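Local coordinates for protein GRMZM2G135359 pseudokinase (Zea mays, PDB 6CPY) that is a membrane receptor-like pseudokinase that may bind ATP through its kinase-fold domain, a fold shared with active protein kinases but probably serving signalling here, at residues Lys289-Met293 with Lys294-Ala298. Sequence-based numbering, arbitrary orientation.
Sequences KRPQM and KEVAA
The N-terminus of helix 293-304, the last helix of the kinase C-lobe, is fixed where Glu295 reaches back to Gln292, the N-cap residue. Glu295 OE1 accepts the backbone N-H of Gln292 at 2.8 Å in a nearly straight bond (167°), through its anti side and slightly out of the carboxylate plane. With CG beside its own backbone N (chi1 -64°) and the rest extended, the carboxylate reaches the N-H three residues back; its negative charge would probably be favoured by the helix dipole. Glu295, at N3, thus makes one half of a capping box; in place of the reciprocal side-chain bond, its N-H bonds weakly to Gln292 O. Gln292 CB lies 3.5 Å from Glu295 OE1, while the amide end leads away, as suits an exposed polar residue. Gln292 O also accepts Val296 N at 3.0 Å, and Ala297 N binds Met293 O at 2.9 Å.

On the apolar side, Val296 divides its methyls: CG2 lies 3.7 Å from Pro291 CG, and CG1 is 3.7 Å from Met293 CE. The Pro291 ring restricts phi to a value suiting the extended approach to the cap. Bent at its second and third torsions, flexible Met293 turns CE to the valine and packs on Ala155 and Leu158 of helix 144-164.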
loop_
_atom_site.group_PDB
_atom_site.type_symbol
_atom_site.label_atom_id
_atom_site.label_comp_id
_atom_site.label_asym_id
_atom_site.label_seq_id
_atom_site.Cartn_x
_atom_site.Cartn_y
_atom_site.Cartn_z
ATOM N N LYS A 289 17.818 17.164 -1.416
ATOM C CA LYS A 289 17.679 17.657 -0.046
ATOM C C LYS A 289 16.795 16.774 0.848
ATOM O O LYS A 289 16.761 16.985 2.057
ATOM C CB LYS A 289 17.113 19.085 -0.036
ATOM C CG LYS A 289 18.059 20.151 -0.572
ATOM C CD LYS A 289 17.558 21.545 -0.227
ATOM C CE LYS A 289 18.320 22.636 -0.978
ATOM N NZ LYS A 289 17.891 22.783 -2.395
ATOM N N ARG A 290 16.077 15.809 0.274
ATOM C CA ARG A 290 15.182 14.954 1.078
ATOM C C ARG A 290 15.964 13.900 1.835
ATOM O O ARG A 290 17.008 13.452 1.373
ATOM C CB ARG A 290 14.151 14.251 0.203
ATOM C CG ARG A 290 13.209 15.195 -0.503
ATOM C CD ARG A 290 12.391 14.481 -1.550
ATOM N NE ARG A 290 11.784 15.444 -2.456
ATOM C CZ ARG A 290 11.374 15.176 -3.692
ATOM N NH1 ARG A 290 11.468 13.947 -4.200
ATOM N NH2 ARG A 290 10.864 16.146 -4.426
ATOM N N PRO A 291 15.449 13.478 2.998
ATOM C CA PRO A 291 16.083 12.388 3.720
ATOM C C PRO A 291 15.811 11.024 3.074
ATOM O O PRO A 291 14.904 10.888 2.244
ATOM C CB PRO A 291 15.440 12.473 5.105
ATOM C CG PRO A 291 14.096 13.066 4.857
ATOM C CD PRO A 291 14.273 14.010 3.709
ATOM N N GLN A 292 16.618 10.040 3.457
ATOM C CA GLN A 292 16.431 8.650 3.060
ATOM C C GLN A 292 15.333 8.051 3.920
ATOM O O GLN A 292 15.122 8.481 5.048
ATOM C CB GLN A 292 17.720 7.846 3.286
ATOM C CG GLN A 292 18.920 8.321 2.485
ATOM C CD GLN A 292 18.885 7.845 1.048
ATOM O OE1 GLN A 292 18.816 8.648 0.118
ATOM N NE2 GLN A 292 18.932 6.529 0.859
ATOM N N MET A 293 14.653 7.029 3.412
ATOM C CA MET A 293 13.534 6.457 4.149
ATOM C C MET A 293 13.962 5.864 5.498
ATOM O O MET A 293 13.209 5.919 6.479
ATOM C CB MET A 293 12.820 5.403 3.296
ATOM C CG MET A 293 11.396 5.159 3.725
ATOM S SD MET A 293 10.375 6.648 3.684
ATOM C CE MET A 293 9.404 6.325 5.157
ATOM N N LYS A 294 15.169 5.301 5.551
ATOM C CA LYS A 294 15.723 4.787 6.804
ATOM C C LYS A 294 15.833 5.906 7.856
ATOM O O LYS A 294 15.544 5.698 9.028
ATOM C CB LYS A 294 17.099 4.139 6.556
ATOM C CG LYS A 294 17.789 3.596 7.805
ATOM C CD LYS A 294 19.113 2.911 7.470
ATOM C CE LYS A 294 20.271 3.442 8.311
ATOM N NZ LYS A 294 20.107 3.210 9.779
ATOM N N GLU A 295 16.233 7.093 7.421
ATOM C CA GLU A 295 16.338 8.247 8.323
ATOM C C GLU A 295 14.949 8.716 8.777
ATOM O O GLU A 295 14.738 9.046 9.947
ATOM C CB GLU A 295 17.093 9.387 7.629
ATOM C CG GLU A 295 18.536 9.024 7.304
ATOM C CD GLU A 295 19.222 10.007 6.376
ATOM O OE1 GLU A 295 18.603 10.449 5.383
ATOM O OE2 GLU A 295 20.406 10.318 6.634
ATOM N N VAL A 296 14.002 8.719 7.848
ATOM C CA VAL A 296 12.617 9.091 8.157
ATOM C C VAL A 296 12.059 8.159 9.232
ATOM O O VAL A 296 11.509 8.612 10.236
ATOM C CB VAL A 296 11.726 9.075 6.894
ATOM C CG1 VAL A 296 10.259 9.284 7.254
ATOM C CG2 VAL A 296 12.167 10.141 5.899
ATOM N N ALA A 297 12.211 6.851 9.040
ATOM C CA ALA A 297 11.692 5.885 10.011
ATOM C C ALA A 297 12.334 6.041 11.390
ATOM O O ALA A 297 11.659 5.945 12.409
ATOM C CB ALA A 297 11.880 4.460 9.495
ATOM N N ALA A 298 13.644 6.284 11.412
ATOM C CA ALA A 298 14.366 6.486 12.670
ATOM C C ALA A 298 13.849 7.727 13.398
ATOM O O ALA A 298 13.595 7.690 14.605
ATOM C CB ALA A 298 15.864 6.599 12.407
#